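Local coordinates for protein endoglucanase EG-II (Hypocrea jecorina, PDB 3QR3) that hydrolyses internal beta-1,4-glucosidic bonds of cellulose, as a fungal endoglucanase of glycoside hydrolase family 5 with a TIM-barrel catalytic domain, at residues N9-G12 against F13-C17; T126-W129 against S130-S134; A191-D195 against G196-A200; A199-S202 against Q203-N206; S319-S322 against S323-R327. All blocks are in the same frame, centred on the assembly; numbering follows the deposited sequence. Where two conformers were deposited one is given.

Overall arrangement
All five contacts belong to one TIM barrel. Contact 1 has its centre about 11 Å from that of the chain, where strand 5-11 ends and the chain enters the loops at the C-terminal end of the strands, the end that carries the active site in family 5 glycosidases. The other four centres lie farther out, at about 17 to 19 Å. Contact 2 lies within helix 122-136. Contacts 3 and 4 share Ala199 and Ala200 and open and close helix 197-201; Phe192 CE1 meets Leu201 CD1 at 4.0 Å. Bound sulfate, probably from the crystallisation liquor, lies about 4 Å from the Asp195 side chain and about 3 Å from that of Ala199. Contact 5, in helix 319-325, is about 34 Å from contact 4, centre to centre.

Contact 1: N9-G12 against F13-C17; sequences NIAG and FDFGC
Phe15 lays its ring over the backbone of Gly12, just after strand 5-11 ends. Its CB starts 3.6 Å from Gly12 O, and CG is still near that oxygen and Gly12 CA. With CG anti to the carbonyl carbon (chi1 -75°), the ring turns back over the glycine: CD1 lies against Gly12 CA, and CE1 reaches both Gly12 N and Ala11 CB, the latter at 3.9 Å. Gly12 CA stands over one face of the ring, 19° off the normal through its centroid, a CH-pi contact. A type I turn from Gly12 to Phe15 fixes this approach, closed by Phe15 N to Gly12 O at 3.1 Å. Within the turn, Asp14 OD1 accepts from Gly12 N at 2.7 Å, a nearly straight bond (165°). Water 1 links Ile10 O to Phe13 N. Were this phenylalanine an alanine, Gly12 CA would probably lose its aromatic cover and Ala11 CB its neighbour CE1, and the ring contact with Phe298 would go too. The turn leads off the end of the first barrel strand, whose Asn9 is tied to Arg61 and Gly292. Its chemistry implies a glycine held from two quarters, its N-H by a carboxylate and its CA by an aromatic face, at backbone angles where any side chain would collide with the carbonyl oxygen of Ala11.

Contact 2: T126-W129 against S130-S134; sequences TSLW and SQLAS
With CG anti to its carbonyl carbon (chi1 -69°) and the chain straight at chi2 (170°), Leu132 sends CD1 back against Trp129, whose own chi1 of -83° turns the indole to receive it. The two residues sit three apart on helix 122-136, one of the helices that wrap the TIM barrel. CD1 stands over one face of the six-membered ring, offset toward its rim, 4.0 Å from the centroid, a CH-pi contact in which CE3 and CZ3 are the nearest ring atoms. The same methyl also touches Leu128 CD1 at 4.2 Å, one turn earlier, so it lies between an aromatic face and a leucine branch. This side of the helix faces the barrel: Leu128 and Trp129 pack on Ile104 of strand 99-104, and the indole NE1 donates to Ile146 O.

On another side of the helix, toward residues 76-78, the contact is polar. Gln131 runs extended beyond CG and turns at chi3, which lets NE2 reach Ser127 O at 3.1 Å; the acceptor lies in the plane of the amide, while the donor stands well above the carbonyl plane of the serine. The same oxygen also takes a weak bond from Gln131 N. The amide has further partners in the loop before helix 80-95: OE1 accepts from Leu78 N and NE2 donates to Gly76 O, so both its polar atoms are tied. Of the regular helical bonds, the one from Ser130 N to Thr126 O is short, 2.7 Å, and meets its oxygen nearly along the C=O axis.

Contact 3: A191-D195 against G196-A200; sequences AFISD and GSAAA
Ala198 packs over one face of the Phe192 ring, its CB 3.5 Å from CE2 and its backbone N 4.0 Å from the ring plane, over the centre. Phe192 reaches there with CG anti to the backbone N (chi1 -175°). Its carbonyl joins in, accepting from Ala198 N at 2.9 Å. Ala198 CB also touches Ile193 CG1, and Trp248 and Leu245 of helix 238-251 flank this apolar cluster. Gly196 closes the type I turn that begins at Ile193, donating to Ile193 O at 3.0 Å; a CB there would clash with Asp195 O. This glycine is the N-cap of helix 197-201, which follows strand 179-182 in the barrel. One residue earlier, Asp195 forms an Asx turn: OD1 accepts from Ser197 N at 2.9 Å and from Ser197 OG at 2.7 Å, both donors arriving from the same face of the carboxylate. Without this carboxylate, as with an alanine here, the first-turn N-H of Ser197 would probably be left without its acceptor and the Ser197 hydroxyl less firmly held. Ser197 OG also bonds to Asn184 N, linking the helix start to the preceding loop. Water 2 bridges Ile193 O and Ala199 N.

Contact 4: A199-S202 against Q203-N206; sequences AALS and QVTN
The carboxamide of Gln203 is the flat group that meets the helix end: Ala199 O sits close to its plane, 13° out of it, and takes NE2 at 2.8 Å, while one face is turned to Ser202, whose C lies 3.8 Å from CD and whose CB lies 3.8 Å from NE2. The bond is well formed, with an N-H...O angle of 159°. CG, anti to the carbonyl carbon, passes close to Ala199 O and Ala200 O, and the bend at chi2 (-48°) then swings the amide back to Ala199 O instead of letting it run outward. The amide thereby takes a carbonyl in the last turn of helix 197-201.

That helix is the connection of a beta-alpha-beta unit of the barrel, lying between strands 179-182 and 214-219, and its chain leaves through a type I turn from Leu201 to Val204. Val204 N closes the turn on Leu201 O at 3.1 Å, and Gln203 N donates to Ala200 O at 3.3 Å; both donors stand above the carbonyl planes they meet. Water 3 donates to Leu201 O and to Val204 O, bridging the turn. Val204 CB and CG2 lie against Leu201 O, and CG2 also approaches Leu201 CD2, at a distance of 4.5 Å. At the end of the turn, the valine rests on Gln163 and Val166 of helix 155-171, while Leu201 faces Phe216 of strand 214-219. Ser202 OG is bonded to Ala198 O, one turn back along the helix.

Contact 5: S319-S322 against S323-R327; sequences SLVS and SCLAR
Helix 319-325 opens its last turn into a wider, pi-type one, with Ala326 N donating to Val321 O at 2.8 Å, five residues back, before Ala326 leaves the helix. The same oxygen also takes weak bonds from Leu325 N and Cys324 N, and Leu320 O is met by Cys324 N at 2.9 Å. This last helix of the chain, in the TIM-barrel fold, packs between helices 267-281 and 44-55. Leu320 CD1 lies beside Cys324 SG in one of the two modelled conformers of the cysteine; the sulfur is disulfide-bonded to Cys274 of helix 267-281, fastening the chain's C-terminal helix to it, while Leu320 itself lies on Met273. Val321, on the side of Phe51 and Asp55, brings CG2 within 4.1 Å of Leu325 CD1, the two side chains crossing at about a right angle. Ala326 CB lies against Val321 O, where the wider turn delivers it. Ser323, one turn on from the helix start, sends its hydroxyl back to Ser319 with OG anti to the carbonyl carbon (chi1 -52°). Ser319 O thus receives two bonds, from Ser323 N and from Ser323 OG, each 2.8 Å long and reaching the oxygen from opposite faces of its carbonyl plane.

Contact 1: N9-G12 against F13-C17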
loop_
_atom_site.group_PDB
_atom_site.type_symbol
_atom_site.label_atom_id
_atom_site.label_comp_id
_atom_site.label_asym_id
_atom_site.label_seq_id
_atom_site.Cartn_x
_atom_site.Cartn_y
_atom_site.Cartn_z
ATOM N N ASN A 9 -2.610 -5.885 3.499
ATOM C CA ASN A 9 -1.175 -5.662 3.578
ATOM C C ASN A 9 -0.493 -6.850 4.241
ATOM O O ASN A 9 -0.900 -7.260 5.324
ATOM C CB ASN A 9 -0.916 -4.425 4.419
ATOM C CG ASN A 9 -1.123 -3.143 3.640
ATOM O OD1 ASN A 9 -0.174 -2.596 3.101
ATOM N ND2 ASN A 9 -2.362 -2.666 3.578
ATOM N N ILE A 10 0.520 -7.403 3.574
ATOM C CA ILE A 10 1.328 -8.506 4.100
ATOM C C ILE A 10 2.651 -7.902 4.547
ATOM O O ILE A 10 3.593 -7.812 3.768
ATOM C CB ILE A 10 1.586 -9.568 3.009
ATOM C CG1 ILE A 10 0.263 -9.971 2.341
ATOM C CG2 ILE A 10 2.306 -10.793 3.594
ATOM C CD1 ILE A 10 -0.691 -10.727 3.274
ATOM N N ALA A 11 2.697 -7.460 5.799
ATOM C CA ALA A 11 3.798 -6.635 6.298
ATOM C C ALA A 11 4.983 -7.450 6.832
ATOM O O ALA A 11 4.868 -8.652 7.072
ATOM C CB ALA A 11 3.281 -5.666 7.376
ATOM N N GLY A 12 6.115 -6.780 7.034
ATOM C CA GLY A 12 7.295 -7.423 7.588
ATOM C C GLY A 12 8.603 -6.950 6.973
ATOM O O GLY A 12 9.587 -6.700 7.694
ATOM N N PHE A 13 8.636 -6.818 5.647
ATOM C CA PHE A 13 9.827 -6.265 4.990
ATOM C C PHE A 13 10.009 -4.797 5.401
ATOM O O PHE A 13 11.051 -4.175 5.132
ATOM C CB PHE A 13 9.752 -6.392 3.465
ATOM C CG PHE A 13 10.248 -7.723 2.920
ATOM C CD1 PHE A 13 11.601 -7.987 2.816
ATOM C CD2 PHE A 13 9.351 -8.678 2.464
ATOM C CE1 PHE A 13 12.057 -9.195 2.292
ATOM C CE2 PHE A 13 9.795 -9.890 1.947
ATOM C CZ PHE A 13 11.159 -10.146 1.867
ATOM N N ASP A 14 9.001 -4.250 6.072
ATOM C CA ASP A 14 9.044 -2.862 6.511
ATOM C C ASP A 14 9.242 -2.715 8.018
ATOM O O ASP A 14 9.291 -1.594 8.531
ATOM C CB ASP A 14 7.737 -2.172 6.145
ATOM C CG ASP A 14 6.551 -2.847 6.780
ATOM O OD1 ASP A 14 6.515 -4.094 6.752
ATOM O OD2 ASP A 14 5.672 -2.148 7.321
ATOM N N PHE A 15 9.318 -3.822 8.747
ATOM C CA PHE A 15 9.547 -3.699 10.180
ATOM C C PHE A 15 10.902 -3.033 10.357
ATOM O O PHE A 15 11.848 -3.339 9.637
ATOM C CB PHE A 15 9.487 -5.051 10.876
ATOM C CG PHE A 15 8.090 -5.582 11.026
ATOM C CD1 PHE A 15 7.046 -5.007 10.317
ATOM C CD2 PHE A 15 7.817 -6.658 11.862
ATOM C CE1 PHE A 15 5.759 -5.485 10.442
ATOM C CE2 PHE A 15 6.524 -7.144 11.992
ATOM C CZ PHE A 15 5.499 -6.564 11.280
ATOM N N GLY A 16 10.981 -2.103 11.299
ATOM C CA GLY A 16 12.188 -1.322 11.474
ATOM C C GLY A 16 12.114 0.036 10.791
ATOM O O GLY A 16 13.039 0.830 10.932
ATOM N N CYS A 17 11.031 0.306 10.055
ATOM C CA CYS A 17 10.834 1.624 9.448
ATOM C C CYS A 17 10.024 2.518 10.381
ATOM O O CYS A 17 8.985 2.112 10.899
ATOM C CB CYS A 17 10.095 1.501 8.114
ATOM S SG CYS A 17 10.995 0.598 6.840
HETATM O O HOH W 1 6.304 -6.949 3.680
#

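Contact 2: T126-W129 against S130-S134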
loop_
_atom_site.group_PDB
_atom_site.type_symbol
_atom_site.label_atom_id
_atom_site.label_comp_id
_atom_site.label_asym_id
_atom_site.label_seq_id
_atom_site.Cartn_x
_atom_site.Cartn_y
_atom_site.Cartn_z
ATOM N N THR A 126 14.281 8.304 -8.179
ATOM C CA THR A 126 13.791 7.762 -9.445
ATOM C C THR A 126 14.670 6.572 -9.846
ATOM O O THR A 126 14.214 5.627 -10.491
ATOM C CB THR A 126 13.773 8.813 -10.590
ATOM O OG1 THR A 126 15.111 9.240 -10.863
ATOM C CG2 THR A 126 12.926 10.031 -10.217
ATOM N N SER A 127 15.940 6.630 -9.466
ATOM C CA SER A 127 16.856 5.513 -9.681
ATOM C C SER A 127 16.345 4.215 -9.039
ATOM O O SER A 127 16.494 3.128 -9.602
ATOM C CB SER A 127 18.235 5.860 -9.129
ATOM O OG SER A 127 18.826 4.738 -8.516
ATOM N N LEU A 128 15.744 4.331 -7.860
ATOM C CA LEU A 128 15.143 3.170 -7.209
ATOM C C LEU A 128 13.992 2.646 -8.070
ATOM O O LEU A 128 13.944 1.472 -8.419
ATOM C CB LEU A 128 14.633 3.541 -5.816
ATOM C CG LEU A 128 13.703 2.518 -5.163
ATOM C CD1 LEU A 128 14.505 1.305 -4.707
ATOM C CD2 LEU A 128 12.922 3.147 -3.994
ATOM N N TRP A 129 13.082 3.537 -8.444
ATOM C CA TRP A 129 11.901 3.125 -9.190
ATOM C C TRP A 129 12.210 2.684 -10.616
ATOM O O TRP A 129 11.533 1.818 -11.164
ATOM C CB TRP A 129 10.816 4.203 -9.144
ATOM C CG TRP A 129 10.015 4.098 -7.890
ATOM C CD1 TRP A 129 9.990 4.982 -6.844
ATOM C CD2 TRP A 129 9.151 3.019 -7.522
ATOM N NE1 TRP A 129 9.144 4.526 -5.862
ATOM C CE2 TRP A 129 8.617 3.324 -6.253
ATOM C CE3 TRP A 129 8.771 1.825 -8.147
ATOM C CZ2 TRP A 129 7.718 2.475 -5.594
ATOM C CZ3 TRP A 129 7.880 0.981 -7.488
ATOM C CH2 TRP A 129 7.367 1.313 -6.226
ATOM N N SER A 130 13.247 3.254 -11.212
ATOM C CA SER A 130 13.616 2.866 -12.569
ATOM C C SER A 130 14.041 1.395 -12.571
ATOM O O SER A 130 13.676 0.618 -13.459
ATOM C CB SER A 130 14.740 3.769 -13.087
ATOM O OG SER A 130 15.045 3.478 -14.434
ATOM N N GLN A 131 14.800 1.005 -11.553
ATOM C CA GLN A 131 15.246 -0.373 -11.437
ATOM C C GLN A 131 14.101 -1.343 -11.179
ATOM O O GLN A 131 14.037 -2.407 -11.792
ATOM C CB GLN A 131 16.298 -0.510 -10.336
ATOM C CG GLN A 131 17.586 0.226 -10.644
ATOM C CD GLN A 131 18.573 0.085 -9.519
ATOM O OE1 GLN A 131 19.253 -0.930 -9.407
ATOM N NE2 GLN A 131 18.647 1.097 -8.668
ATOM N N LEU A 132 13.200 -0.984 -10.271
ATOM C CA LEU A 132 12.041 -1.829 -10.002
ATOM C C LEU A 132 11.173 -1.973 -11.253
ATOM O O LEU A 132 10.713 -3.060 -11.574
ATOM C CB LEU A 132 11.228 -1.267 -8.836
ATOM C CG LEU A 132 11.940 -1.369 -7.488
ATOM C CD1 LEU A 132 11.191 -0.574 -6.418
ATOM C CD2 LEU A 132 12.066 -2.843 -7.104
ATOM N N ALA A 133 10.961 -0.871 -11.958
ATOM C CA ALA A 133 10.159 -0.895 -13.175
ATOM C C ALA A 133 10.799 -1.796 -14.228
ATOM O O ALA A 133 10.113 -2.563 -14.893
ATOM C CB ALA A 133 9.994 0.520 -13.722
ATOM N N SER A 134 12.113 -1.690 -14.389
ATOM C CA SER A 134 12.824 -2.547 -15.332
ATOM C C SER A 134 12.656 -4.022 -14.962
ATOM O O SER A 134 12.404 -4.868 -15.826
ATOM C CB SER A 134 14.304 -2.176 -15.383
ATOM O OG SER A 134 15.005 -3.042 -16.260
#

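Contact 3: A191-D195 against G196-A200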
loop_
_atom_site.group_PDB
_atom_site.type_symbol
_atom_site.label_atom_id
_atom_site.label_comp_id
_atom_site.label_asym_id
_atom_site.label_seq_id
_atom_site.Cartn_x
_atom_site.Cartn_y
_atom_site.Cartn_z
ATOM N N ALA A 191 -8.029 14.535 3.926
ATOM C CA ALA A 191 -7.316 15.780 3.635
ATOM C C ALA A 191 -6.881 15.871 2.175
ATOM O O ALA A 191 -6.307 16.876 1.757
ATOM C CB ALA A 191 -6.094 15.912 4.539
ATOM N N PHE A 192 -7.150 14.815 1.413
ATOM C CA PHE A 192 -6.585 14.664 0.077
ATOM C C PHE A 192 -6.910 15.843 -0.846
ATOM O O PHE A 192 -6.049 16.316 -1.588
ATOM C CB PHE A 192 -7.025 13.333 -0.543
ATOM C CG PHE A 192 -6.388 13.040 -1.870
ATOM C CD1 PHE A 192 -5.033 12.771 -1.960
ATOM C CD2 PHE A 192 -7.146 13.025 -3.027
ATOM C CE1 PHE A 192 -4.445 12.503 -3.181
ATOM C CE2 PHE A 192 -6.565 12.756 -4.253
ATOM C CZ PHE A 192 -5.214 12.494 -4.330
ATOM N N ILE A 193 -8.142 16.331 -0.789
ATOM C CA ILE A 193 -8.525 17.464 -1.634
ATOM C C ILE A 193 -8.170 18.785 -0.962
ATOM O O ILE A 193 -7.525 19.647 -1.561
ATOM C CB ILE A 193 -10.033 17.434 -1.971
ATOM C CG1 ILE A 193 -10.358 16.179 -2.780
ATOM C CG2 ILE A 193 -10.449 18.694 -2.732
ATOM C CD1 ILE A 193 -11.830 15.787 -2.741
ATOM N N SER A 194 -8.579 18.936 0.293
ATOM C CA SER A 194 -8.411 20.207 0.995
ATOM C C SER A 194 -6.948 20.642 1.166
ATOM O O SER A 194 -6.673 21.834 1.206
ATOM C CB SER A 194 -9.117 20.178 2.353
ATOM O OG SER A 194 -8.522 19.221 3.214
ATOM N N ASP A 195 -6.012 19.697 1.277
ATOM C CA ASP A 195 -4.598 20.071 1.438
ATOM C C ASP A 195 -3.877 20.283 0.108
ATOM O O ASP A 195 -2.661 20.507 0.083
ATOM C CB ASP A 195 -3.819 19.089 2.345
ATOM C CG ASP A 195 -3.454 17.772 1.643
ATOM O OD1 ASP A 195 -3.671 17.645 0.413
ATOM O OD2 ASP A 195 -2.944 16.857 2.342
ATOM N N GLY A 196 -4.626 20.203 -0.993
ATOM C CA GLY A 196 -4.084 20.520 -2.305
ATOM C C GLY A 196 -3.401 19.372 -3.032
ATOM O O GLY A 196 -2.902 19.551 -4.135
ATOM N N SER A 197 -3.380 18.194 -2.419
ATOM C CA SER A 197 -2.739 17.024 -3.023
ATOM C C SER A 197 -3.470 16.571 -4.276
ATOM O O SER A 197 -2.854 16.252 -5.289
ATOM C CB SER A 197 -2.687 15.854 -2.019
ATOM O OG SER A 197 -1.847 16.149 -0.912
ATOM N N ALA A 198 -4.795 16.511 -4.198
ATOM C CA ALA A 198 -5.586 16.109 -5.350
ATOM C C ALA A 198 -5.255 16.975 -6.571
ATOM O O ALA A 198 -4.963 16.456 -7.655
ATOM C CB ALA A 198 -7.088 16.164 -5.022
ATOM N N ALA A 199 -5.265 18.291 -6.389
ATOM C CA ALA A 199 -5.027 19.192 -7.525
ATOM C C ALA A 199 -3.612 19.034 -8.076
ATOM O O ALA A 199 -3.417 18.898 -9.291
ATOM C CB ALA A 199 -5.299 20.648 -7.141
ATOM N N ALA A 200 -2.624 19.042 -7.187
ATOM C CA ALA A 200 -1.237 18.921 -7.625
ATOM C C ALA A 200 -0.993 17.592 -8.355
ATOM O O ALA A 200 -0.386 17.562 -9.423
ATOM C CB ALA A 200 -0.284 19.061 -6.439
HETATM O O HOH W 2 -6.588 19.467 -4.145
#

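Contact 4: A199-S202 against Q203-N206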
loop_
_atom_site.group_PDB
_atom_site.type_symbol
_atom_site.label_atom_id
_atom_site.label_comp_id
_atom_site.label_asym_id
_atom_site.label_seq_id
_atom_site.Cartn_x
_atom_site.Cartn_y
_atom_site.Cartn_z
ATOM N N ALA A 199 -5.265 18.291 -6.389
ATOM C CA ALA A 199 -5.027 19.192 -7.525
ATOM C C ALA A 199 -3.612 19.034 -8.076
ATOM O O ALA A 199 -3.417 18.898 -9.291
ATOM C CB ALA A 199 -5.299 20.648 -7.141
ATOM N N ALA A 200 -2.624 19.042 -7.187
ATOM C CA ALA A 200 -1.237 18.921 -7.625
ATOM C C ALA A 200 -0.993 17.592 -8.355
ATOM O O ALA A 200 -0.386 17.562 -9.423
ATOM C CB ALA A 200 -0.284 19.061 -6.439
ATOM N N LEU A 201 -1.463 16.492 -7.774
ATOM C CA LEU A 201 -1.221 15.175 -8.361
ATOM C C LEU A 201 -2.022 14.933 -9.640
ATOM O O LEU A 201 -1.655 14.088 -10.463
ATOM C CB LEU A 201 -1.498 14.076 -7.338
ATOM C CG LEU A 201 -0.521 14.076 -6.165
ATOM C CD1 LEU A 201 -1.003 13.135 -5.060
ATOM C CD2 LEU A 201 0.889 13.706 -6.636
ATOM N N SER A 202 -3.122 15.663 -9.805
ATOM C CA SER A 202 -3.912 15.567 -11.028
ATOM C C SER A 202 -3.135 15.979 -12.280
ATOM O O SER A 202 -3.546 15.657 -13.397
ATOM C CB SER A 202 -5.195 16.402 -10.920
ATOM O OG SER A 202 -6.121 15.783 -10.043
ATOM N N GLN A 203 -2.023 16.689 -12.097
ATOM C CA GLN A 203 -1.239 17.200 -13.226
ATOM C C GLN A 203 -0.216 16.175 -13.719
ATOM O O GLN A 203 0.432 16.378 -14.745
ATOM C CB GLN A 203 -0.523 18.501 -12.839
ATOM C CG GLN A 203 -1.393 19.503 -12.070
ATOM C CD GLN A 203 -2.750 19.732 -12.721
ATOM O OE1 GLN A 203 -2.854 19.847 -13.940
ATOM N NE2 GLN A 203 -3.800 19.800 -11.900
ATOM N N VAL A 204 -0.064 15.079 -12.979
ATOM C CA VAL A 204 0.912 14.050 -13.326
ATOM C C VAL A 204 0.383 13.228 -14.493
ATOM O O VAL A 204 -0.769 12.842 -14.496
ATOM C CB VAL A 204 1.214 13.135 -12.105
ATOM C CG1 VAL A 204 2.113 11.965 -12.497
ATOM C CG2 VAL A 204 1.852 13.943 -10.991
ATOM N N THR A 205 1.219 12.978 -15.496
ATOM C CA THR A 205 0.784 12.223 -16.656
ATOM C C THR A 205 1.822 11.210 -17.096
ATOM O O THR A 205 2.987 11.335 -16.762
ATOM C CB THR A 205 0.539 13.147 -17.887
ATOM O OG1 THR A 205 1.770 13.790 -18.265
ATOM C CG2 THR A 205 -0.541 14.191 -17.597
ATOM N N ASN A 206 1.383 10.231 -17.877
ATOM C CA ASN A 206 2.278 9.356 -18.620
ATOM C C ASN A 206 2.971 10.172 -19.709
ATOM O O ASN A 206 2.499 11.249 -20.065
ATOM C CB ASN A 206 1.476 8.233 -19.282
ATOM C CG ASN A 206 0.702 7.390 -18.277
ATOM O OD1 ASN A 206 -0.527 7.294 -18.340
ATOM N ND2 ASN A 206 1.418 6.778 -17.355
HETATM O O HOH W 3 -2.749 12.473 -12.554
#

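Contact 5: S319-S322 against S323-R327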
loop_
_atom_site.group_PDB
_atom_site.type_symbol
_atom_site.label_atom_id
_atom_site.label_comp_id
_atom_site.label_asym_id
_atom_site.label_seq_id
_atom_site.Cartn_x
_atom_site.Cartn_y
_atom_site.Cartn_z
ATOM N N SER A 319 -11.840 -11.523 13.416
ATOM C CA SER A 319 -13.246 -11.185 13.268
ATOM C C SER A 319 -13.489 -10.033 12.272
ATOM O O SER A 319 -14.477 -10.042 11.530
ATOM C CB SER A 319 -13.893 -10.900 14.631
ATOM O OG SER A 319 -13.237 -9.846 15.304
ATOM N N LEU A 320 -12.588 -9.059 12.229
ATOM C CA LEU A 320 -12.784 -7.936 11.310
ATOM C C LEU A 320 -12.621 -8.385 9.859
ATOM O O LEU A 320 -13.396 -7.991 8.986
ATOM C CB LEU A 320 -11.837 -6.771 11.627
ATOM C CG LEU A 320 -12.150 -5.488 10.841
ATOM C CD1 LEU A 320 -13.439 -4.863 11.332
ATOM C CD2 LEU A 320 -11.027 -4.483 10.955
ATOM N N VAL A 321 -11.615 -9.210 9.591
ATOM C CA VAL A 321 -11.429 -9.733 8.239
ATOM C C VAL A 321 -12.644 -10.575 7.830
ATOM O O VAL A 321 -13.270 -10.331 6.789
ATOM C CB VAL A 321 -10.155 -10.575 8.123
ATOM C CG1 VAL A 321 -10.152 -11.373 6.820
ATOM C CG2 VAL A 321 -8.904 -9.681 8.224
ATOM N N SER A 322 -12.977 -11.552 8.672
ATOM C CA SER A 322 -14.070 -12.472 8.398
ATOM C C SER A 322 -15.390 -11.735 8.199
ATOM O O SER A 322 -16.128 -12.020 7.253
ATOM C CB SER A 322 -14.203 -13.490 9.535
ATOM O OG SER A 322 -15.361 -14.274 9.363
ATOM N N SER A 323 -15.679 -10.782 9.084
ATOM C CA SER A 323 -16.953 -10.066 9.049
ATOM C C SER A 323 -17.024 -8.942 8.006
ATOM O O SER A 323 -18.105 -8.639 7.526
ATOM C CB SER A 323 -17.277 -9.463 10.424
ATOM O OG SER A 323 -17.204 -10.427 11.467
ATOM N N CYS A 324 -15.895 -8.323 7.649
ATOM C CA CYS A 324 -15.943 -7.087 6.862
ATOM C C CYS A 324 -15.110 -7.053 5.584
ATOM O O CYS A 324 -15.554 -6.522 4.566
ATOM C CB CYS A 324 -15.574 -5.887 7.741
ATOM S SG CYS A 324 -16.758 -5.570 9.057
ATOM N N LEU A 325 -13.897 -7.584 5.631
ATOM C CA LEU A 325 -13.011 -7.474 4.479
ATOM C C LEU A 325 -13.192 -8.602 3.480
ATOM O O LEU A 325 -13.126 -8.379 2.268
ATOM C CB LEU A 325 -11.553 -7.398 4.928
ATOM C CG LEU A 325 -11.286 -6.263 5.909
ATOM C CD1 LEU A 325 -9.811 -6.200 6.259
ATOM C CD2 LEU A 325 -11.755 -4.939 5.319
ATOM N N ALA A 326 -13.416 -9.807 3.997
ATOM C CA ALA A 326 -13.485 -11.009 3.179
ATOM C C ALA A 326 -14.650 -10.951 2.205
ATOM O O ALA A 326 -15.668 -10.326 2.478
ATOM C CB ALA A 326 -13.600 -12.247 4.064
ATOM N N ARG A 327 -14.491 -11.605 1.061
ATOM C CA ARG A 327 -15.580 -11.753 0.111
ATOM C C ARG A 327 -15.822 -13.229 -0.100
ATOM O O ARG A 327 -15.252 -13.823 -1.011
ATOM C CB ARG A 327 -15.210 -11.102 -1.218
ATOM C CG ARG A 327 -15.106 -9.589 -1.156
ATOM C CD ARG A 327 -14.634 -9.020 -2.493
ATOM N NE ARG A 327 -15.055 -7.637 -2.667
ATOM C CZ ARG A 327 -14.728 -6.889 -3.716
ATOM N NH1 ARG A 327 -13.963 -7.389 -4.683
ATOM N NH2 ARG A 327 -15.164 -5.642 -3.796
#